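Local atomic coordinates of methylglyoxal reductase (NADPH-dependent) (Candida albicans SC5314, PDB entry 6KWS), a protein that probably reduces methylglyoxal with NADPH, as a Rossmann-fold oxidoreductase of the dihydroflavonol-4-reductase subfamily. Residues K19-K24 against A246-F251; N25-G30 against P48-Y53; N219-L224 against S272-I277; G235-V240 against G266-Q271. The protein carries 1 engineered substitution. All coordinates share one frame; numbering follows the deposited sequence.

Contact 1: K19-K24 against A246-F251; sequences KQLLAK and AHIIAF
Leu21 and Ile248 bring helices 19-23 and 246-251 together at an axis separation of 10.5 Å, with their N-to-C directions 50° apart. This is the helix-on-helix packing of a Rossmann fold: Leu21 and Phe251 both also rest on Leu79 of strand 75-80, so the two helices lie on the same face of the central sheet. Ile248 carries the contact. Its CG1 stands anti to the carbonyl carbon (chi1 -72°), and CD1 beyond it comes 3.5 Å from Gln20 CB and also near Leu21 N. Leu21 crosses Ile248 obliquely and sets its CD2 3.7 Å from Ile248 CG1. The other branch of Ile248 meets a different kind of group, since Lys24 NZ comes within 4.0 Å of Ile248 CG2. That approach is a van der Waals one, and the ammonium also makes a long, weak ion pair with Glu252 OE1. Gln20 NE2 hydrogen-bonds to Arg241 O of helix 240-252, which gives the amide a partner beside the apolar patch. The buried part of the interface is apolar, made by leucine, isoleucine and phenylalanine. At its sheet side the Phe251 ring is approached edge-on, with Leu21 CD2 in the ring plane and 3.9 Å from Phe251 CZ.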
loop_
_atom_site.group_PDB
_atom_site.type_symbol
_atom_site.label_atom_id
_atom_site.label_comp_id
_atom_site.label_asym_id
_atom_site.label_seq_id
_atom_site.Cartn_x
_atom_site.Cartn_y
_atom_site.Cartn_z
ATOM N N LYS A 19 13.999 -3.851 1.151
ATOM C CA LYS A 19 15.224 -3.054 1.126
ATOM C C LYS A 19 15.491 -2.409 2.480
ATOM O O LYS A 19 16.609 -2.467 3.002
ATOM C CB LYS A 19 15.128 -1.986 0.035
ATOM C CG LYS A 19 16.389 -1.166 -0.123
ATOM C CD LYS A 19 16.185 0.089 -0.952
ATOM C CE LYS A 19 15.615 -0.230 -2.352
ATOM N NZ LYS A 19 16.279 0.518 -3.484
ATOM N N GLN A 20 14.471 -1.796 3.076
ATOM C CA GLN A 20 14.690 -1.167 4.373
ATOM C C GLN A 20 14.950 -2.200 5.463
ATOM O O GLN A 20 15.813 -1.985 6.323
ATOM C CB GLN A 20 13.511 -0.282 4.737
ATOM C CG GLN A 20 13.219 0.784 3.705
ATOM C CD GLN A 20 12.374 1.868 4.291
ATOM O OE1 GLN A 20 12.297 2.001 5.516
ATOM N NE2 GLN A 20 11.719 2.647 3.441
ATOM N N LEU A 21 14.225 -3.326 5.446
ATOM C CA LEU A 21 14.494 -4.390 6.408
ATOM C C LEU A 21 15.931 -4.894 6.293
ATOM O O LEU A 21 16.612 -5.057 7.305
ATOM C CB LEU A 21 13.507 -5.544 6.226
ATOM C CG LEU A 21 12.115 -5.463 6.875
ATOM C CD1 LEU A 21 11.295 -6.673 6.488
ATOM C CD2 LEU A 21 12.196 -5.334 8.406
ATOM N N LEU A 22 16.417 -5.145 5.068
ATOM C CA LEU A 22 17.788 -5.645 4.910
ATOM C C LEU A 22 18.806 -4.680 5.492
ATOM O O LEU A 22 19.803 -5.103 6.091
ATOM C CB LEU A 22 18.123 -5.885 3.445
ATOM C CG LEU A 22 17.478 -7.093 2.799
ATOM C CD1 LEU A 22 17.928 -7.155 1.345
ATOM C CD2 LEU A 22 17.814 -8.388 3.569
ATOM N N ALA A 23 18.580 -3.378 5.315
ATOM C CA ALA A 23 19.522 -2.374 5.795
ATOM C C ALA A 23 19.505 -2.209 7.309
ATOM O O ALA A 23 20.366 -1.511 7.840
ATOM C CB ALA A 23 19.245 -1.025 5.135
ATOM N N LYS A 24 18.540 -2.796 8.011
ATOM C CA LYS A 24 18.564 -2.868 9.465
ATOM C C LYS A 24 18.988 -4.253 9.952
ATOM O O LYS A 24 18.699 -4.623 11.091
ATOM C CB LYS A 24 17.199 -2.475 10.041
ATOM C CG LYS A 24 16.909 -0.972 9.986
ATOM C CD LYS A 24 15.420 -0.626 10.125
ATOM C CE LYS A 24 15.204 0.415 11.215
ATOM N NZ LYS A 24 14.160 1.436 10.883
ATOM N N ALA A 246 6.805 2.798 7.391
ATOM C CA ALA A 246 5.791 2.663 8.431
ATOM C C ALA A 246 5.562 1.203 8.782
ATOM O O ALA A 246 5.409 0.866 9.958
ATOM C CB ALA A 246 4.484 3.331 8.003
ATOM N N HIS A 247 5.558 0.317 7.784
ATOM C CA HIS A 247 5.474 -1.108 8.088
ATOM C C HIS A 247 6.536 -1.528 9.090
ATOM O O HIS A 247 6.283 -2.384 9.947
ATOM C CB HIS A 247 5.611 -1.945 6.822
ATOM C CG HIS A 247 4.354 -1.999 6.019
ATOM N ND1 HIS A 247 3.896 -0.926 5.279
ATOM C CD2 HIS A 247 3.437 -2.980 5.871
ATOM C CE1 HIS A 247 2.754 -1.255 4.702
ATOM N NE2 HIS A 247 2.457 -2.498 5.040
ATOM N N ILE A 248 7.731 -0.941 9.004
ATOM C CA ILE A 248 8.779 -1.372 9.912
ATOM C C ILE A 248 8.620 -0.715 11.270
ATOM O O ILE A 248 8.737 -1.382 12.304
ATOM C CB ILE A 248 10.157 -1.111 9.298
ATOM C CG1 ILE A 248 10.388 -2.115 8.172
ATOM C CG2 ILE A 248 11.243 -1.191 10.371
ATOM C CD1 ILE A 248 11.337 -1.619 7.098
ATOM N N ILE A 249 8.325 0.585 11.306
ATOM C CA ILE A 249 8.085 1.207 12.604
ATOM C C ILE A 249 6.906 0.532 13.295
ATOM O O ILE A 249 6.847 0.487 14.528
ATOM C CB ILE A 249 7.865 2.734 12.465
ATOM C CG1 ILE A 249 9.002 3.402 11.678
ATOM C CG2 ILE A 249 7.725 3.387 13.831
ATOM C CD1 ILE A 249 10.336 3.326 12.362
ATOM N N ALA A 250 6.002 -0.070 12.520
ATOM C CA ALA A 250 4.769 -0.600 13.088
ATOM C C ALA A 250 5.013 -1.778 14.021
ATOM O O ALA A 250 4.216 -1.998 14.944
ATOM C CB ALA A 250 3.805 -1.010 11.978
ATOM N N PHE A 251 6.074 -2.562 13.805
ATOM C CA PHE A 251 6.385 -3.623 14.754
ATOM C C PHE A 251 7.585 -3.321 15.651
ATOM O O PHE A 251 7.753 -3.990 16.672
ATOM C CB PHE A 251 6.593 -4.963 14.029
ATOM C CG PHE A 251 7.870 -5.050 13.237
ATOM C CD1 PHE A 251 9.088 -5.318 13.862
ATOM C CD2 PHE A 251 7.852 -4.909 11.864
ATOM C CE1 PHE A 251 10.268 -5.406 13.137
ATOM C CE2 PHE A 251 9.023 -4.993 11.134
ATOM C CZ PHE A 251 10.235 -5.249 11.773
#

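Contact 2: N25-G30 against P48-Y53; sequences NYQVIG and PKNLSY. Engineered in segment 48-53: Lys49 (natural residue Gln).
Three backbone hydrogen bonds zip Val28 and Gly30 to Asn50 and Ser52 in parallel register: Val28 N donates to Asn50 O at 2.8 Å, Ser52 N to Val28 O at 3.1 Å, and Gly30 N to Ser52 O at 2.9 Å. The first is close to straight, with 175° at the hydrogen. Around this ladder the side chains pair by face. Leu51 holds CG anti to the backbone N (chi1 -179°), and its CD1 lies 4.1 Å from Val28 CB. On the other face Ser52 OG sits 3.9 Å from Ile29 CG1. Asn50, just before strand 51-53, has its CB 3.5 Å from Tyr26 O. Its side chain crosses that of Gln27 at about a right angle, OD1 facing Gln27 CG at 3.9 Å, with the two amide planes 43° apart. A type I turn from Pro48 to Leu51 delivers Asn50 to this place; Lys49 within it is engineered and directs its side chain away. Farther out, Tyr53 OH is hydrogen-bonded to Asp39 OD1 of helix 35-44. The strands belong to the beta-alpha-beta unit 27-32, 35-44, 51-55 of the Rossmann fold. Strand 27-32 also pairs with strand 3-7, while strand 51-55 is outermost within the chain. Helix 12-23 packs on Val28 through Leu21 and Leu22, and helix 35-44 packs on Leu51 and Tyr53 through Leu42.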
loop_
_atom_site.group_PDB
_atom_site.type_symbol
_atom_site.label_atom_id
_atom_site.label_comp_id
_atom_site.label_asym_id
_atom_site.label_seq_id
_atom_site.Cartn_x
_atom_site.Cartn_y
_atom_site.Cartn_z
ATOM N N ASN A 25 19.648 -5.027 9.094
ATOM C CA ASN A 25 20.210 -6.332 9.445
ATOM C C ASN A 25 19.172 -7.285 10.045
ATOM O O ASN A 25 19.487 -8.074 10.940
ATOM C CB ASN A 25 21.418 -6.173 10.382
ATOM C CG ASN A 25 22.464 -5.188 9.833
ATOM O OD1 ASN A 25 22.871 -5.267 8.662
ATOM N ND2 ASN A 25 22.885 -4.242 10.676
ATOM N N TYR A 26 17.936 -7.238 9.557
ATOM C CA TYR A 26 17.009 -8.329 9.823
ATOM C C TYR A 26 17.251 -9.478 8.853
ATOM O O TYR A 26 17.779 -9.297 7.751
ATOM C CB TYR A 26 15.559 -7.877 9.696
ATOM C CG TYR A 26 15.103 -6.916 10.760
ATOM C CD1 TYR A 26 14.613 -7.386 11.985
ATOM C CD2 TYR A 26 15.138 -5.534 10.539
ATOM C CE1 TYR A 26 14.177 -6.508 12.952
ATOM C CE2 TYR A 26 14.702 -4.649 11.504
ATOM C CZ TYR A 26 14.224 -5.143 12.709
ATOM O OH TYR A 26 13.797 -4.266 13.677
ATOM N N GLN A 27 16.858 -10.673 9.264
ATOM C CA GLN A 27 16.821 -11.790 8.335
ATOM C C GLN A 27 15.425 -11.825 7.727
ATOM O O GLN A 27 14.424 -11.914 8.450
ATOM C CB GLN A 27 17.193 -13.107 9.021
ATOM C CG GLN A 27 18.710 -13.273 9.168
ATOM C CD GLN A 27 19.151 -14.725 9.214
ATOM O OE1 GLN A 27 19.316 -15.309 10.296
ATOM N NE2 GLN A 27 19.344 -15.322 8.032
ATOM N N VAL A 28 15.356 -11.705 6.408
ATOM C CA VAL A 28 14.092 -11.572 5.701
ATOM C C VAL A 28 13.799 -12.862 4.953
ATOM O O VAL A 28 14.663 -13.398 4.251
ATOM C CB VAL A 28 14.110 -10.372 4.746
ATOM C CG1 VAL A 28 12.725 -10.151 4.150
ATOM C CG2 VAL A 28 14.576 -9.150 5.505
ATOM N N ILE A 29 12.585 -13.357 5.118
ATOM C CA ILE A 29 12.062 -14.447 4.317
ATOM C C ILE A 29 10.875 -13.887 3.558
ATOM O O ILE A 29 9.823 -13.603 4.147
ATOM C CB ILE A 29 11.646 -15.651 5.167
ATOM C CG1 ILE A 29 12.807 -16.120 6.036
ATOM C CG2 ILE A 29 11.117 -16.768 4.267
ATOM C CD1 ILE A 29 12.356 -17.019 7.160
ATOM N N GLY A 30 11.031 -13.716 2.266
ATOM C CA GLY A 30 9.941 -13.227 1.465
ATOM C C GLY A 30 9.165 -14.388 0.894
ATOM O O GLY A 30 9.712 -15.445 0.626
ATOM N N PRO A 48 22.129 -11.263 -0.963
ATOM C CA PRO A 48 22.722 -11.118 0.368
ATOM C C PRO A 48 22.443 -12.345 1.227
ATOM O O PRO A 48 21.543 -13.147 0.954
ATOM C CB PRO A 48 22.039 -9.867 0.927
ATOM C CG PRO A 48 20.754 -9.787 0.217
ATOM C CD PRO A 48 20.974 -10.369 -1.153
ATOM N N LYS A 49 23.265 -12.479 2.275
ATOM C CA LYS A 49 23.116 -13.553 3.259
ATOM C C LYS A 49 21.771 -13.471 3.968
ATOM O O LYS A 49 21.151 -14.498 4.265
ATOM C CB LYS A 49 24.254 -13.461 4.283
ATOM C CG LYS A 49 24.536 -11.999 4.716
ATOM C CD LYS A 49 25.631 -11.838 5.787
ATOM C CE LYS A 49 27.022 -12.139 5.229
ATOM N NZ LYS A 49 27.352 -11.325 4.007
ATOM N N ASN A 50 21.308 -12.252 4.248
ATOM C CA ASN A 50 20.125 -12.000 5.059
ATOM C C ASN A 50 18.807 -12.201 4.316
ATOM O O ASN A 50 17.756 -11.871 4.882
ATOM C CB ASN A 50 20.167 -10.568 5.585
ATOM C CG ASN A 50 21.119 -10.399 6.741
ATOM O OD1 ASN A 50 21.591 -11.384 7.334
ATOM N ND2 ASN A 50 21.413 -9.135 7.078
ATOM N N LEU A 51 18.818 -12.706 3.080
ATOM C CA LEU A 51 17.625 -12.690 2.250
ATOM C C LEU A 51 17.374 -14.066 1.673
ATOM O O LEU A 51 18.294 -14.694 1.149
ATOM C CB LEU A 51 17.752 -11.675 1.110
ATOM C CG LEU A 51 16.524 -11.559 0.193
ATOM C CD1 LEU A 51 15.258 -11.069 0.910
ATOM C CD2 LEU A 51 16.840 -10.662 -0.969
ATOM N N SER A 52 16.129 -14.511 1.734
ATOM C CA SER A 52 15.741 -15.792 1.159
ATOM C C SER A 52 14.235 -15.764 0.956
ATOM O O SER A 52 13.536 -14.883 1.471
ATOM C CB SER A 52 16.143 -16.956 2.058
ATOM O OG SER A 52 15.511 -16.831 3.324
ATOM N N TYR A 53 13.736 -16.756 0.219
ATOM C CA TYR A 53 12.327 -16.760 -0.146
ATOM C C TYR A 53 11.722 -18.157 -0.068
ATOM O O TYR A 53 12.418 -19.171 -0.180
ATOM C CB TYR A 53 12.127 -16.184 -1.555
ATOM C CG TYR A 53 12.591 -17.078 -2.692
ATOM C CD1 TYR A 53 11.715 -17.971 -3.304
ATOM C CD2 TYR A 53 13.896 -17.017 -3.164
ATOM C CE1 TYR A 53 12.121 -18.784 -4.349
ATOM C CE2 TYR A 53 14.315 -17.828 -4.218
ATOM C CZ TYR A 53 13.418 -18.714 -4.808
ATOM O OH TYR A 53 13.810 -19.529 -5.865
#

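Contact 3: N219-L224 against S272-I277; sequences NSILKL and SLVDII
Just beside the place where Ile221 and Leu222 meet Leu273, Val274 and Ile277, Ser272 OG is held by two partners: it accepts from Thr269 N and has a weak hydrogen bond with Asp296 OD1. Thr269 is the N-cap of helix 270-280, and the bond from its N to Ser272 OG ties the first turn of the helix, whose next turns supply the apolar surface. No polar bond spans the two segments. Instead Ile221 projects toward the other helix, with CG2 anti to its own backbone N. That methyl lies 3.9 Å from Ile277 CD1 and 4.1 Å from Val274 CG2. Ile221 crosses Val274 at about a right angle, and its second branch, through CD1, reaches the same Val274 CG2 at 4.1 Å. Ile277 CD1 is shared in turn, because Leu222 CD2 approaches it to 4.1 Å. Leu273 adds a looser touch through its CB, 4.4 Å from Ile221 CG1. Leu273 also packs on Val327 of helix 323-337, and Asn219 touches Ile334 of that helix, so three helices share the core here. Lying away from the NADPH sites, the contact is apolar helix-helix packing by branched aliphatic side chains, between helix 216-222 and helix 270-280, which follows strand 260-269.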
loop_
_atom_site.group_PDB
_atom_site.type_symbol
_atom_site.label_atom_id
_atom_site.label_comp_id
_atom_site.label_asym_id
_atom_site.label_seq_id
_atom_site.Cartn_x
_atom_site.Cartn_y
_atom_site.Cartn_z
ATOM N N ASN A 219 1.864 8.499 -14.290
ATOM C CA ASN A 219 2.231 8.020 -15.618
ATOM C C ASN A 219 1.227 8.466 -16.675
ATOM O O ASN A 219 1.614 8.834 -17.790
ATOM C CB ASN A 219 2.338 6.495 -15.603
ATOM C CG ASN A 219 3.243 5.970 -16.686
ATOM O OD1 ASN A 219 4.147 6.667 -17.128
ATOM N ND2 ASN A 219 2.995 4.749 -17.136
ATOM N N SER A 220 -0.069 8.433 -16.347
ATOM C CA SER A 220 -1.076 8.765 -17.343
ATOM C C SER A 220 -0.981 10.230 -17.762
ATOM O O SER A 220 -1.308 10.566 -18.908
ATOM C CB SER A 220 -2.464 8.433 -16.807
ATOM O OG SER A 220 -2.898 9.435 -15.908
ATOM N N ILE A 221 -0.513 11.108 -16.865
ATOM C CA ILE A 221 -0.203 12.486 -17.253
ATOM C C ILE A 221 0.839 12.516 -18.370
ATOM O O ILE A 221 0.721 13.288 -19.329
ATOM C CB ILE A 221 0.285 13.304 -16.046
ATOM C CG1 ILE A 221 -0.760 13.369 -14.927
ATOM C CG2 ILE A 221 0.709 14.678 -16.494
ATOM C CD1 ILE A 221 -2.085 13.868 -15.362
ATOM N N LEU A 222 1.886 11.691 -18.258
ATOM C CA LEU A 222 2.977 11.756 -19.229
ATOM C C LEU A 222 2.562 11.331 -20.629
ATOM O O LEU A 222 3.305 11.592 -21.576
ATOM C CB LEU A 222 4.161 10.894 -18.779
ATOM C CG LEU A 222 4.800 11.322 -17.463
ATOM C CD1 LEU A 222 5.939 10.420 -17.072
ATOM C CD2 LEU A 222 5.269 12.742 -17.579
ATOM N N LYS A 223 1.410 10.690 -20.796
ATOM C CA LYS A 223 0.965 10.278 -22.119
ATOM C C LYS A 223 -0.033 11.245 -22.744
ATOM O O LYS A 223 -0.611 10.930 -23.781
ATOM C CB LYS A 223 0.360 8.881 -22.062
ATOM C CG LYS A 223 1.300 7.836 -21.512
ATOM C CD LYS A 223 0.595 6.506 -21.491
ATOM C CE LYS A 223 1.183 5.590 -20.455
ATOM N NZ LYS A 223 0.096 4.722 -19.929
ATOM N N LEU A 224 -0.246 12.406 -22.150
ATOM C CA LEU A 224 -1.147 13.384 -22.735
ATOM C C LEU A 224 -0.414 14.271 -23.735
ATOM O O LEU A 224 0.759 14.608 -23.556
ATOM C CB LEU A 224 -1.775 14.243 -21.640
ATOM C CG LEU A 224 -2.511 13.422 -20.591
ATOM C CD1 LEU A 224 -3.127 14.332 -19.535
ATOM C CD2 LEU A 224 -3.559 12.529 -21.262
ATOM N N SER A 272 -2.397 19.317 -9.766
ATOM C CA SER A 272 -1.217 19.389 -8.916
ATOM C C SER A 272 -0.045 18.703 -9.586
ATOM O O SER A 272 1.076 19.225 -9.585
ATOM C CB SER A 272 -1.499 18.737 -7.569
ATOM O OG SER A 272 -2.656 19.287 -6.986
ATOM N N LEU A 273 -0.297 17.540 -10.187
ATOM C CA LEU A 273 0.774 16.758 -10.794
ATOM C C LEU A 273 1.281 17.417 -12.065
ATOM O O LEU A 273 2.494 17.531 -12.271
ATOM C CB LEU A 273 0.270 15.351 -11.079
ATOM C CG LEU A 273 -0.448 14.704 -9.905
ATOM C CD1 LEU A 273 -0.885 13.302 -10.294
ATOM C CD2 LEU A 273 0.461 14.693 -8.672
ATOM N N VAL A 274 0.354 17.840 -12.934
ATOM C CA VAL A 274 0.699 18.600 -14.138
ATOM C C VAL A 274 1.629 19.761 -13.797
ATOM O O VAL A 274 2.724 19.885 -14.360
ATOM C CB VAL A 274 -0.569 19.099 -14.844
ATOM C CG1 VAL A 274 -0.192 19.961 -16.028
ATOM C CG2 VAL A 274 -1.412 17.912 -15.284
ATOM N N ASP A 275 1.214 20.608 -12.846
ATOM C CA ASP A 275 2.016 21.772 -12.456
ATOM C C ASP A 275 3.431 21.379 -12.036
ATOM O O ASP A 275 4.407 22.016 -12.457
ATOM C CB ASP A 275 1.333 22.540 -11.320
ATOM C CG ASP A 275 0.104 23.331 -11.784
ATOM O OD1 ASP A 275 -0.095 23.480 -13.019
ATOM O OD2 ASP A 275 -0.663 23.809 -10.901
ATOM N N ILE A 276 3.565 20.350 -11.188
ATOM C CA ILE A 276 4.893 19.920 -10.752
ATOM C C ILE A 276 5.733 19.494 -11.945
ATOM O O ILE A 276 6.915 19.853 -12.052
ATOM C CB ILE A 276 4.800 18.787 -9.719
ATOM C CG1 ILE A 276 4.196 19.291 -8.403
ATOM C CG2 ILE A 276 6.171 18.197 -9.482
ATOM C CD1 ILE A 276 4.171 18.242 -7.288
ATOM N N ILE A 277 5.137 18.728 -12.861
ATOM C CA ILE A 277 5.891 18.199 -13.991
ATOM C C ILE A 277 6.298 19.333 -14.925
ATOM O O ILE A 277 7.469 19.442 -15.321
ATOM C CB ILE A 277 5.072 17.107 -14.710
ATOM C CG1 ILE A 277 4.822 15.932 -13.749
ATOM C CG2 ILE A 277 5.771 16.621 -15.999
ATOM C CD1 ILE A 277 3.936 14.829 -14.327
#

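Contact 4: G235-V240 against G266-Q271; sequences GGWVDV and GRFTSQ
Phe268 can be followed atom by atom over the backbone of Gly235. Its CB lies 4.2 Å from Trp237 CD1, and CG, set between the backbone N and the carbonyl carbon (chi1 77°), brings the ring back over the neighbouring strand. There CD1 touches Gly235 O and also packs 3.9 Å from Trp237 CB. Farther along, CE1 is 3.6 Å from Gly235 N, which sits over one ring face, offset toward the rim, while Gly236 O lies at the edge in plane. CZ ends the ring 4.0 Å from the same Gly235 N. The two strands are joined by antiparallel backbone bonds from Gly235 N to Phe268 O (3.1 Å), Phe268 N to Gly235 O (2.9 Å) and Trp237 N to Gly266 O (3.0 Å), with a weak return bond from Gly266 N to Trp237 O. Phe198 meets Phe268 edge-to-face, and Trp237 NE1 and CD1 lie against the peptide of Gly266. Strands 234-239 and 260-269 are the antiparallel part of the mixed central sheet. Arg267, its chain bent, brings NH1 beside Gly236 N without bonding to it; NH1 forms a salt bridge with Glu136. Chemically, then, backbone bonds hold the strands, bare glycine peptides underlie both aromatic rings, and the arginine charge is met outside the pair.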
loop_
_atom_site.group_PDB
_atom_site.type_symbol
_atom_site.label_atom_id
_atom_site.label_comp_id
_atom_site.label_asym_id
_atom_site.label_seq_id
_atom_site.Cartn_x
_atom_site.Cartn_y
_atom_site.Cartn_z
ATOM N N GLY A 235 -7.335 13.068 -4.365
ATOM C CA GLY A 235 -7.419 12.336 -3.122
ATOM C C GLY A 235 -6.219 12.641 -2.254
ATOM O O GLY A 235 -5.482 13.599 -2.494
ATOM N N GLY A 236 -6.070 11.839 -1.215
ATOM C CA GLY A 236 -4.850 11.862 -0.466
ATOM C C GLY A 236 -3.800 11.011 -1.140
ATOM O O GLY A 236 -4.099 10.086 -1.891
ATOM N N TRP A 237 -2.540 11.335 -0.883
ATOM C CA TRP A 237 -1.439 10.560 -1.419
ATOM C C TRP A 237 -0.402 10.424 -0.317
ATOM O O TRP A 237 -0.413 11.168 0.667
ATOM C CB TRP A 237 -0.835 11.238 -2.663
ATOM C CG TRP A 237 -0.115 12.468 -2.237
ATOM C CD1 TRP A 237 -0.652 13.704 -2.006
ATOM C CD2 TRP A 237 1.266 12.554 -1.871
ATOM N NE1 TRP A 237 0.320 14.561 -1.536
ATOM C CE2 TRP A 237 1.505 13.877 -1.446
ATOM C CE3 TRP A 237 2.324 11.637 -1.866
ATOM C CZ2 TRP A 237 2.755 14.304 -1.025
ATOM C CZ3 TRP A 237 3.558 12.064 -1.459
ATOM C CH2 TRP A 237 3.768 13.390 -1.040
ATOM N N VAL A 238 0.513 9.482 -0.504
ATOM C CA VAL A 238 1.654 9.309 0.387
ATOM C C VAL A 238 2.726 8.593 -0.419
ATOM O O VAL A 238 2.414 7.790 -1.302
ATOM C CB VAL A 238 1.241 8.523 1.652
ATOM C CG1 VAL A 238 0.697 7.178 1.245
ATOM C CG2 VAL A 238 2.397 8.347 2.589
ATOM N N ASP A 239 3.989 8.918 -0.154
ATOM C CA ASP A 239 5.082 8.291 -0.888
ATOM C C ASP A 239 5.292 6.856 -0.410
ATOM O O ASP A 239 5.194 6.562 0.786
ATOM C CB ASP A 239 6.369 9.105 -0.726
ATOM C CG ASP A 239 7.521 8.575 -1.580
ATOM O OD1 ASP A 239 8.219 7.613 -1.163
ATOM O OD2 ASP A 239 7.742 9.143 -2.667
ATOM N N VAL A 240 5.606 5.970 -1.366
ATOM C CA VAL A 240 5.734 4.536 -1.111
ATOM C C VAL A 240 6.835 4.246 -0.105
ATOM O O VAL A 240 6.733 3.292 0.680
ATOM C CB VAL A 240 5.988 3.784 -2.434
ATOM C CG1 VAL A 240 7.266 4.270 -3.071
ATOM C CG2 VAL A 240 6.035 2.268 -2.214
ATOM N N GLY A 266 -0.704 14.245 2.208
ATOM C CA GLY A 266 -1.326 15.449 1.719
ATOM C C GLY A 266 -2.359 15.131 0.663
ATOM O O GLY A 266 -2.750 13.981 0.468
ATOM N N ARG A 267 -2.785 16.182 -0.016
ATOM C CA ARG A 267 -3.867 16.102 -0.978
ATOM C C ARG A 267 -3.336 16.465 -2.357
ATOM O O ARG A 267 -2.351 17.201 -2.490
ATOM C CB ARG A 267 -5.014 17.037 -0.570
ATOM C CG ARG A 267 -5.689 16.648 0.717
ATOM C CD ARG A 267 -6.297 15.257 0.612
ATOM N NE ARG A 267 -7.505 15.124 1.429
ATOM C CZ ARG A 267 -8.426 14.171 1.266
ATOM N NH1 ARG A 267 -8.289 13.259 0.307
ATOM N NH2 ARG A 267 -9.496 14.135 2.059
ATOM N N PHE A 268 -3.974 15.927 -3.391
ATOM C CA PHE A 268 -3.599 16.285 -4.755
ATOM C C PHE A 268 -4.836 16.273 -5.639
ATOM O O PHE A 268 -5.822 15.578 -5.356
ATOM C CB PHE A 268 -2.572 15.314 -5.353
ATOM C CG PHE A 268 -3.177 14.022 -5.795
ATOM C CD1 PHE A 268 -3.460 13.024 -4.870
ATOM C CD2 PHE A 268 -3.518 13.819 -7.120
ATOM C CE1 PHE A 268 -4.059 11.826 -5.269
ATOM C CE2 PHE A 268 -4.114 12.640 -7.523
ATOM C CZ PHE A 268 -4.386 11.638 -6.600
ATOM N N THR A 269 -4.762 17.041 -6.724
ATOM C CA THR A 269 -5.556 16.785 -7.918
ATOM C C THR A 269 -4.611 16.573 -9.094
ATOM O O THR A 269 -3.402 16.779 -8.988
ATOM C CB THR A 269 -6.527 17.924 -8.234
ATOM O OG1 THR A 269 -5.840 18.941 -8.977
ATOM C CG2 THR A 269 -7.104 18.504 -6.963
ATOM N N SER A 270 -5.165 16.144 -10.227
ATOM C CA SER A 270 -4.315 15.935 -11.392
ATOM C C SER A 270 -3.601 17.213 -11.782
ATOM O O SER A 270 -2.456 17.169 -12.243
ATOM C CB SER A 270 -5.127 15.410 -12.564
ATOM O OG SER A 270 -5.439 14.057 -12.343
ATOM N N GLN A 271 -4.249 18.360 -11.585
ATOM C CA GLN A 271 -3.586 19.619 -11.888
ATOM C C GLN A 271 -2.357 19.817 -11.005
ATOM O O GLN A 271 -1.359 20.401 -11.448
ATOM C CB GLN A 271 -4.574 20.778 -11.734
ATOM C CG GLN A 271 -3.987 22.120 -12.075
ATOM C CD GLN A 271 -3.763 22.307 -13.569
ATOM O OE1 GLN A 271 -4.702 22.226 -14.373
ATOM N NE2 GLN A 271 -2.515 22.571 -13.946
#

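How the contacts relate
From the N terminus, helix 12-23 opens contact 1, and the chain at once makes contact 2, which closes the short loop of one beta-alpha-beta crossover at residues 48-53. Contact 1 waits until residues 246-251 and so encloses it; the two touch where Tyr26 and Val28 meet Leu21. Before contact 1 closes, segments 219-224 and 235-240 open contacts 3 and 4, which therefore both cross it. Contact 4 closes at 266-271 and contact 3 just after, at 272-277, so 4 lies within 3, and Leu273 packs on Phe268 between them. Contacts 2 and 4 sit on opposite sides of the chain's centre yet belong to one sheet, while contacts 1 and 3 join helices.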